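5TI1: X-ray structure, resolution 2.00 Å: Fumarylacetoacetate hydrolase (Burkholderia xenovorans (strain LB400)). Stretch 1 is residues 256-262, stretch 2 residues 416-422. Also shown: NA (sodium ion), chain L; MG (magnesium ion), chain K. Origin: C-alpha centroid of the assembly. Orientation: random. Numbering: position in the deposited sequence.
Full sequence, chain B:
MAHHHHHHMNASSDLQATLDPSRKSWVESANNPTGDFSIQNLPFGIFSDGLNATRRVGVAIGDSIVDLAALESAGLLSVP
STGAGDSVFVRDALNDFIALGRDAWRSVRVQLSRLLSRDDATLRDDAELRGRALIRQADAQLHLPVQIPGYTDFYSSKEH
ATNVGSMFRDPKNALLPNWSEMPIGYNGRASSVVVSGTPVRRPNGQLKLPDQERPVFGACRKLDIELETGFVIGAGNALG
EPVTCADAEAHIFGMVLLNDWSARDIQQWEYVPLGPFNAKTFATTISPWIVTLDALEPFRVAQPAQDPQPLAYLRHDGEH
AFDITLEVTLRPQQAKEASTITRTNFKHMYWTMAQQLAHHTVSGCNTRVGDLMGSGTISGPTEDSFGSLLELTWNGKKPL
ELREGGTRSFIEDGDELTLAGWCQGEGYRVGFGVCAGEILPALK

Stretch 1 256-262: VLLNDWS
Stretch 2, residues 416-422: ELTLAGW

Two extended segments, at least 156 residues apart in sequence wherever they touch, run nearly antiparallel, at 152° between their N-to-C directions. Their axes approach to 7.6 Å, and the nearest CA atoms are those of Leu257 and Leu419, 7.0 Å apart. No direct hydrogen bond crosses; the strands pack through side chains. Residues 416-422 are all strand, with phi from -90° to -161° and psi from 117° to 155°. Stretch 1 begins as strand, continuing from earlier in the chain: Val256 to Asn259 have phi from -83° to -144° and psi from 106° to 168°, Asp260 -89/82 and Trp261 -50/134. Near its far end Trp261 N makes a weak 3.1 Å hydrogen bond to Asn259 O.

CA-to-CB points toward the partner at Leu257, Asn259, Leu417 and Leu419, and away at Leu258, Glu416, Thr418, Ala420 and Trp422. The contact buries 314 Å² in all. Leu257, Leu417 and Leu419 are buried, where branched apolar side chains suit; Leu257 CD1 lies 4.4 Å from Leu419 CB. Leu257 (m, t) extends CD1 to 3.7 Å from Leu419 O, Ala420 CA and Gly421 N. Gly421 suits this spot because an ideal CB would lie a tight 3.1 Å from Leu257 CD2. Leu419 (chi1 -85°, chi2 59°) gives the largest covered area, 83 Å²; its CD2 packs 3.4 Å from Leu258 O, its CD1 4.0 Å from Asn259 ND2.

Asn259 (chi1 t, chi2 -2°) is the polar member of the inward row. Asn259 ND2 donates to the O of water 1 at 3.0 Å, and that O donates to Leu417 O at 2.8 Å; OD1 is satisfied elsewhere in the structure. Trp261 (m, chi2 95°) starts sideways, but its long indole brings CH2 to 3.7 Å from Leu417 CB, an oblique approach. Leu417 holds chi1 -83°, chi2 -71°.

Asp260 (chi1 t) binds sodium through OD1 and magnesium through OD2, both at 2.4 Å; Trp261 O joins the sodium at 2.5 Å.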

# COMPACT_ATOMS: atom_id res chain seq x y z
N VAL B 256 6.23 16.81 2.45
CA VAL B 256 4.99 17.48 2.13
C VAL B 256 4.18 17.60 3.41
O VAL B 256 4.49 16.98 4.43
CB VAL B 256 4.17 16.72 1.05
CG1 VAL B 256 4.92 16.70 -0.27
CG2 VAL B 256 3.84 15.32 1.54
N LEU B 257 3.12 18.41 3.36
CA LEU B 257 2.10 18.39 4.40
C LEU B 257 1.10 17.28 4.11
O LEU B 257 0.84 16.94 2.95
CB LEU B 257 1.37 19.73 4.46
CG LEU B 257 2.26 20.97 4.67
CD1 LEU B 257 1.46 22.25 4.55
CD2 LEU B 257 2.96 20.91 6.01
N LEU B 258 0.53 16.70 5.17
CA LEU B 258 -0.29 15.50 5.04
C LEU B 258 -1.43 15.57 6.04
O LEU B 258 -1.20 15.68 7.25
CB LEU B 258 0.56 14.23 5.27
CG LEU B 258 -0.06 12.86 4.93
CD1 LEU B 258 1.04 11.80 4.65
CD2 LEU B 258 -0.98 12.37 6.03
N ASN B 259 -2.66 15.51 5.53
CA ASN B 259 -3.86 15.46 6.37
C ASN B 259 -4.44 14.06 6.24
O ASN B 259 -5.05 13.72 5.22
CB ASN B 259 -4.88 16.52 5.95
CG ASN B 259 -6.10 16.53 6.86
OD1 ASN B 259 -6.20 15.71 7.79
ND2 ASN B 259 -7.04 17.46 6.61
N ASP B 260 -4.27 13.25 7.29
CA ASP B 260 -4.79 11.89 7.31
C ASP B 260 -6.21 11.92 7.87
O ASP B 260 -6.46 11.68 9.05
CB ASP B 260 -3.88 10.99 8.15
CG ASP B 260 -4.42 9.57 8.29
OD1 ASP B 260 -5.21 9.14 7.42
OD2 ASP B 260 -4.07 8.90 9.30
N TRP B 261 -7.16 12.25 6.98
CA TRP B 261 -8.57 12.31 7.37
C TRP B 261 -8.99 11.04 8.09
O TRP B 261 -8.69 9.93 7.65
CB TRP B 261 -9.45 12.52 6.13
CG TRP B 261 -9.08 13.69 5.27
CD1 TRP B 261 -8.30 13.67 4.15
CD2 TRP B 261 -9.51 15.05 5.43
NE1 TRP B 261 -8.20 14.94 3.61
CE2 TRP B 261 -8.93 15.80 4.38
CE3 TRP B 261 -10.31 15.71 6.37
CZ2 TRP B 261 -9.15 17.17 4.22
CZ3 TRP B 261 -10.52 17.08 6.22
CH2 TRP B 261 -9.95 17.79 5.15
N SER B 262 -9.69 11.21 9.21
CA SER B 262 -10.05 10.10 10.08
C SER B 262 -11.54 10.16 10.41
O SER B 262 -12.05 11.22 10.77
CB SER B 262 -9.24 10.14 11.38
OG SER B 262 -7.88 9.83 11.12
N GLU B 416 -14.04 23.68 5.13
CA GLU B 416 -12.77 23.51 4.43
C GLU B 416 -11.64 23.52 5.45
O GLU B 416 -11.54 24.44 6.27
CB GLU B 416 -12.55 24.60 3.37
CG GLU B 416 -11.21 24.46 2.61
CD GLU B 416 -11.04 25.49 1.50
OE1 GLU B 416 -11.13 26.71 1.76
OE2 GLU B 416 -10.79 25.06 0.34
N LEU B 417 -10.80 22.49 5.41
CA LEU B 417 -9.68 22.34 6.35
C LEU B 417 -8.39 22.57 5.58
O LEU B 417 -8.15 21.91 4.57
CB LEU B 417 -9.69 20.96 7.00
CG LEU B 417 -10.61 20.77 8.22
CD1 LEU B 417 -10.05 21.53 9.42
CD2 LEU B 417 -12.07 21.16 7.97
N THR B 418 -7.57 23.52 6.06
CA THR B 418 -6.35 23.89 5.35
C THR B 418 -5.14 23.78 6.28
O THR B 418 -5.03 24.51 7.27
CB THR B 418 -6.44 25.31 4.79
OG1 THR B 418 -7.62 25.43 3.98
CG2 THR B 418 -5.23 25.61 3.94
N LEU B 419 -4.22 22.89 5.92
CA LEU B 419 -2.91 22.80 6.57
C LEU B 419 -1.92 23.71 5.87
O LEU B 419 -1.91 23.80 4.64
CB LEU B 419 -2.38 21.37 6.54
CG LEU B 419 -2.77 20.32 7.58
CD1 LEU B 419 -4.23 20.12 7.60
CD2 LEU B 419 -2.05 18.99 7.30
N ALA B 420 -1.07 24.38 6.65
CA ALA B 420 -0.03 25.24 6.11
C ALA B 420 1.22 25.08 6.96
O ALA B 420 1.15 24.74 8.14
CB ALA B 420 -0.46 26.71 6.09
N GLY B 421 2.37 25.36 6.35
CA GLY B 421 3.63 25.14 7.05
C GLY B 421 4.77 25.90 6.43
O GLY B 421 4.82 26.10 5.21
N TRP B 422 5.72 26.29 7.27
CA TRP B 422 6.93 26.95 6.79
C TRP B 422 8.02 26.82 7.84
O TRP B 422 7.75 26.65 9.03
CB TRP B 422 6.68 28.42 6.46
CG TRP B 422 6.06 29.17 7.58
CD1 TRP B 422 6.71 29.80 8.62
CD2 TRP B 422 4.67 29.37 7.80
NE1 TRP B 422 5.80 30.36 9.47
CE2 TRP B 422 4.53 30.12 8.99
CE3 TRP B 422 3.51 28.98 7.11
CZ2 TRP B 422 3.29 30.50 9.49
CZ3 TRP B 422 2.28 29.35 7.62
CH2 TRP B 422 2.18 30.10 8.80
NA NA L . -7.00 9.27 5.88
MG MG K . -2.50 9.39 11.00
O HOH W 1 -6.68 19.52 4.48